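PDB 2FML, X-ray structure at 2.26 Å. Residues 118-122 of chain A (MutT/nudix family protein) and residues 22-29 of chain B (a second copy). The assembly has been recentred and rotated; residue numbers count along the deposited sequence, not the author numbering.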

ATOM      1  N   ASP A 118      13.130 -11.275   7.856  1.00 51.59           N
ATOM      2  CA  ASP A 118      13.871 -10.858   9.073  1.00 51.27           C
ATOM      3  C   ASP A 118      14.367 -12.107   9.792  1.00 50.20           C
ATOM      4  O   ASP A 118      13.570 -12.972  10.107  1.00 50.21           O
ATOM      5  CB  ASP A 118      12.924  -9.993   9.968  1.00 51.22           C
ATOM      6  CG  ASP A 118      13.643  -9.198  11.064  1.00 51.81           C
ATOM      7  OD1 ASP A 118      14.464  -9.731  11.815  1.00 49.36           O
ATOM      8  OD2 ASP A 118      13.347  -8.013  11.218  1.00 55.24           O
ATOM      9  N   PRO A 119      15.686 -12.221  10.082  1.00 50.33           N
ATOM     10  CA  PRO A 119      16.117 -13.443  10.846  1.00 49.81           C
ATOM     11  C   PRO A 119      15.519 -13.590  12.293  1.00 50.46           C
ATOM     12  O   PRO A 119      15.661 -14.669  12.905  1.00 49.71           O
ATOM     13  CB  PRO A 119      17.630 -13.305  10.913  1.00 47.49           C
ATOM     14  CG  PRO A 119      17.856 -11.921  10.822  1.00 51.26           C
ATOM     15  CD  PRO A 119      16.819 -11.316   9.862  1.00 49.15           C
ATOM     16  N   ARG A 120      14.846 -12.550  12.825  1.00 51.05           N
ATOM     17  CA  ARG A 120      14.174 -12.661  14.159  1.00 52.56           C
ATOM     18  C   ARG A 120      12.894 -13.540  14.182  1.00 53.56           C
ATOM     19  O   ARG A 120      12.512 -14.018  15.212  1.00 53.45           O
ATOM     20  CB  ARG A 120      13.875 -11.271  14.744  1.00 52.83           C
ATOM     21  CG  ARG A 120      15.144 -10.596  15.314  1.00 53.40           C
ATOM     22  CD  ARG A 120      14.962  -9.094  15.531  1.00 51.34           C
ATOM     23  NE  ARG A 120      14.655  -8.398  14.308  1.00 55.97           N
ATOM     24  CZ  ARG A 120      14.753  -7.081  14.162  1.00 53.49           C
ATOM     25  NH1 ARG A 120      15.112  -6.357  15.179  1.00 54.30           N
ATOM     26  NH2 ARG A 120      14.434  -6.503  13.024  1.00 53.87           N
ATOM     27  N   GLY A 121      12.222 -13.703  13.038  1.00 55.08           N
ATOM     28  CA  GLY A 121      11.139 -14.653  12.886  1.00 54.35           C
ATOM     29  C   GLY A 121      10.151 -14.007  11.976  1.00 55.01           C
ATOM     30  O   GLY A 121      10.522 -13.451  11.003  1.00 56.74           O
ATOM     31  N   TRP A 122       8.882 -14.068  12.320  1.00 53.87           N
ATOM     32  CA  TRP A 122       7.822 -13.381  11.599  1.00 52.20           C
ATOM     33  C   TRP A 122       7.719 -11.868  11.883  1.00 52.31           C
ATOM     34  O   TRP A 122       7.215 -11.421  12.929  1.00 50.55           O
ATOM     35  CB  TRP A 122       6.519 -14.074  11.928  1.00 50.76           C
ATOM     36  CG  TRP A 122       5.353 -13.818  10.888  1.00 49.48           C
ATOM     37  CD1 TRP A 122       5.417 -13.245   9.658  1.00 45.75           C
ATOM     38  CD2 TRP A 122       3.987 -14.168  11.120  1.00 46.87           C
ATOM     39  NE1 TRP A 122       4.148 -13.226   9.090  1.00 47.93           N
ATOM     40  CE2 TRP A 122       3.265 -13.813   9.963  1.00 49.54           C
ATOM     41  CE3 TRP A 122       3.303 -14.778  12.238  1.00 46.43           C
ATOM     42  CZ2 TRP A 122       1.886 -14.008   9.855  1.00 51.09           C
ATOM     43  CZ3 TRP A 122       1.927 -15.028  12.099  1.00 48.03           C
ATOM     44  CH2 TRP A 122       1.241 -14.621  10.922  1.00 47.01           C
TER
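Chain B (22-29) EFLTWYHQ

The chain A stretch is a loop built around a type I beta turn from Asp A118 to Gly A121, with Pro A119 and Arg A120 at its two central positions. The turn is closed by a weak hydrogen bond, Gly A121 N to Asp A118 O at 3.3 Å. Gly A121 then takes phi/psi of 144/-134°, where a CB would be jammed against the carbonyl oxygen of the preceding residue, so the backbone by itself calls for glycine. The chain B stretch is helical, continuing a helix that begins earlier in the chain, with successive i to i+4 hydrogen bonds such as Tyr B27 N to Phe B23 O at 2.8 Å and His B28 N to Leu B24 O at 3.0 Å. A tight turn offers no axis against which to measure a crossing angle; the helix, running from Glu B22 to Gln B29 in broadly the same sense as the loop from Asp A118 to Gly A121, instead meets the turn around Arg A120, whose CA lies 6.5 Å from the CA of Leu B24, the nearest pair of CA atoms across the two stretches. The two stretches together bury 265 Å².

The helix presents Phe B23, Leu B24, Tyr B27 and His B28 to the turn, residues spaced so that they share one side of the helix. Arg A120 is the centre of the contact and touches all four. Its side chain is held by Asp A118 within the turn: Arg A120 NH2 forms a salt bridge to Asp A118 OD2 at 2.6 Å, Arg A120 NE donates to Asp A118 OD1 at 2.8 Å, and the backbone Arg A120 N reaches the same OD1 at 3.0 Å. With the guanidinium so engaged, the aliphatic part of the side chain lies against the rings of Phe B23 and Tyr B27. Arg A120 CG sits over one face of the Tyr B27 ring, 3.9 Å from its centroid and 14° off the ring normal, a CH-pi contact, while Arg A120 CB comes within 3.7 Å of Tyr B27 CE1. The same CG is 4.0 Å from Phe B23 CE1.

Leu B24 packs against Pro A119, with its CD2 3.6 Å from Pro A119 O and its CD1 4.2 Å from Pro A119 CB. One turn further along the helix, His B28 in an m rotamer brings its ring edge to the backbone of the loop. His B28 NE2 donates to Arg A120 O at 2.7 Å with an N-H...O angle of 151°, the one hydrogen bond between the stretches.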

ATOM      1  N   GLU B  22      24.045 -16.422  18.556  1.00 43.61           N
ATOM      2  CA  GLU B  22      23.944 -16.178  19.973  1.00 43.88           C
ATOM      3  C   GLU B  22      22.879 -15.114  20.322  1.00 42.94           C
ATOM      4  O   GLU B  22      22.069 -15.320  21.251  1.00 44.03           O
ATOM      5  CB  GLU B  22      25.306 -15.683  20.400  1.00 44.32           C
ATOM      6  CG  GLU B  22      25.752 -16.172  21.698  1.00 49.56           C
ATOM      7  CD  GLU B  22      27.155 -15.706  22.023  1.00 55.57           C
ATOM      8  OE1 GLU B  22      27.962 -15.397  21.078  1.00 55.59           O
ATOM      9  OE2 GLU B  22      27.428 -15.674  23.243  1.00 57.31           O
ATOM     10  N   PHE B  23      22.862 -14.004  19.567  1.00 42.63           N
ATOM     11  CA  PHE B  23      21.769 -13.016  19.556  1.00 42.48           C
ATOM     12  C   PHE B  23      20.372 -13.610  19.333  1.00 42.69           C
ATOM     13  O   PHE B  23      19.451 -13.294  20.073  1.00 42.95           O
ATOM     14  CB  PHE B  23      21.978 -11.890  18.518  1.00 41.40           C
ATOM     15  CG  PHE B  23      20.729 -11.019  18.312  1.00 42.10           C
ATOM     16  CD1 PHE B  23      19.968 -11.088  17.101  1.00 43.61           C
ATOM     17  CD2 PHE B  23      20.319 -10.118  19.312  1.00 40.94           C
ATOM     18  CE1 PHE B  23      18.797 -10.281  16.929  1.00 40.97           C
ATOM     19  CE2 PHE B  23      19.186  -9.290  19.160  1.00 39.11           C
ATOM     20  CZ  PHE B  23      18.416  -9.376  17.979  1.00 43.52           C
ATOM     21  N   LEU B  24      20.216 -14.441  18.299  1.00 42.48           N
ATOM     22  CA  LEU B  24      18.910 -14.986  17.905  1.00 41.25           C
ATOM     23  C   LEU B  24      18.394 -15.987  18.917  1.00 41.55           C
ATOM     24  O   LEU B  24      17.189 -16.014  19.182  1.00 41.38           O
ATOM     25  CB  LEU B  24      18.997 -15.679  16.499  1.00 40.48           C
ATOM     26  CG  LEU B  24      19.316 -14.740  15.347  1.00 41.03           C
ATOM     27  CD1 LEU B  24      19.609 -15.490  13.962  1.00 38.97           C
ATOM     28  CD2 LEU B  24      18.212 -13.728  15.203  1.00 36.87           C
ATOM     29  N   THR B  25      19.288 -16.843  19.431  1.00 40.42           N
ATOM     30  CA  THR B  25      18.971 -17.707  20.569  1.00 41.02           C
ATOM     31  C   THR B  25      18.426 -16.918  21.787  1.00 40.52           C
ATOM     32  O   THR B  25      17.406 -17.301  22.364  1.00 39.92           O
ATOM     33  CB  THR B  25      20.243 -18.524  20.968  1.00 40.23           C
ATOM     34  OG1 THR B  25      20.714 -19.142  19.783  1.00 45.17           O
ATOM     35  CG2 THR B  25      19.971 -19.610  22.075  1.00 39.42           C
ATOM     36  N   TRP B  26      19.137 -15.873  22.211  1.00 40.14           N
ATOM     37  CA  TRP B  26      18.674 -15.046  23.330  1.00 39.11           C
ATOM     38  C   TRP B  26      17.347 -14.337  22.967  1.00 38.11           C
ATOM     39  O   TRP B  26      16.372 -14.353  23.724  1.00 37.34           O
ATOM     40  CB  TRP B  26      19.742 -14.037  23.685  1.00 39.28           C
ATOM     41  CG  TRP B  26      19.274 -12.999  24.597  1.00 40.62           C
ATOM     42  CD1 TRP B  26      19.198 -13.083  25.968  1.00 41.08           C
ATOM     43  CD2 TRP B  26      18.778 -11.684  24.251  1.00 43.33           C
ATOM     44  NE1 TRP B  26      18.746 -11.910  26.472  1.00 38.79           N
ATOM     45  CE2 TRP B  26      18.468 -11.033  25.459  1.00 41.59           C
ATOM     46  CE3 TRP B  26      18.596 -10.985  23.035  1.00 46.50           C
ATOM     47  CZ2 TRP B  26      17.941  -9.724  25.503  1.00 41.75           C
ATOM     48  CZ3 TRP B  26      18.093  -9.663  23.101  1.00 42.66           C
ATOM     49  CH2 TRP B  26      17.793  -9.063  24.320  1.00 41.34           C
ATOM     50  N   TYR B  27      17.293 -13.768  21.766  1.00 38.24           N
ATOM     51  CA  TYR B  27      16.049 -13.121  21.274  1.00 37.48           C
ATOM     52  C   TYR B  27      14.792 -14.014  21.380  1.00 37.24           C
ATOM     53  O   TYR B  27      13.765 -13.621  21.884  1.00 34.76           O
ATOM     54  CB  TYR B  27      16.226 -12.694  19.829  1.00 36.00           C
ATOM     55  CG  TYR B  27      15.081 -11.781  19.396  1.00 36.13           C
ATOM     56  CD1 TYR B  27      13.982 -12.299  18.662  1.00 32.99           C
ATOM     57  CD2 TYR B  27      15.078 -10.413  19.743  1.00 31.07           C
ATOM     58  CE1 TYR B  27      12.896 -11.456  18.257  1.00 34.87           C
ATOM     59  CE2 TYR B  27      13.965  -9.528  19.348  1.00 34.87           C
ATOM     60  CZ  TYR B  27      12.891 -10.072  18.589  1.00 34.75           C
ATOM     61  OH  TYR B  27      11.823  -9.293  18.166  1.00 37.45           O
ATOM     62  N   HIS B  28      14.893 -15.225  20.868  1.00 39.86           N
ATOM     63  CA  HIS B  28      13.776 -16.172  20.906  1.00 42.43           C
ATOM     64  C   HIS B  28      13.421 -16.645  22.324  1.00 44.07           C
ATOM     65  O   HIS B  28      12.253 -16.912  22.611  1.00 44.30           O
ATOM     66  CB  HIS B  28      14.001 -17.341  19.937  1.00 42.52           C
ATOM     67  CG  HIS B  28      14.046 -16.915  18.496  1.00 44.19           C
ATOM     68  ND1 HIS B  28      14.992 -17.377  17.606  1.00 49.18           N
ATOM     69  CD2 HIS B  28      13.281 -16.038  17.803  1.00 46.92           C
ATOM     70  CE1 HIS B  28      14.816 -16.811  16.429  1.00 47.62           C
ATOM     71  NE2 HIS B  28      13.785 -15.989  16.523  1.00 53.96           N
ATOM     72  N   GLN B  29      14.386 -16.704  23.225  1.00 44.98           N
ATOM     73  CA  GLN B  29      14.026 -17.134  24.574  1.00 47.40           C
ATOM     74  C   GLN B  29      13.362 -16.025  25.423  1.00 47.87           C
ATOM     75  O   GLN B  29      12.845 -16.280  26.480  1.00 48.87           O
ATOM     76  CB  GLN B  29      15.012 -18.100  25.312  1.00 46.73           C
ATOM     77  CG  GLN B  29      16.434 -18.280  24.856  1.00 48.85           C
ATOM     78  CD  GLN B  29      17.477 -17.682  25.823  1.00 56.25           C
ATOM     79  OE1 GLN B  29      17.116 -16.972  26.796  1.00 62.57           O
ATOM     80  NE2 GLN B  29      18.788 -17.990  25.586  1.00 53.55           N
TER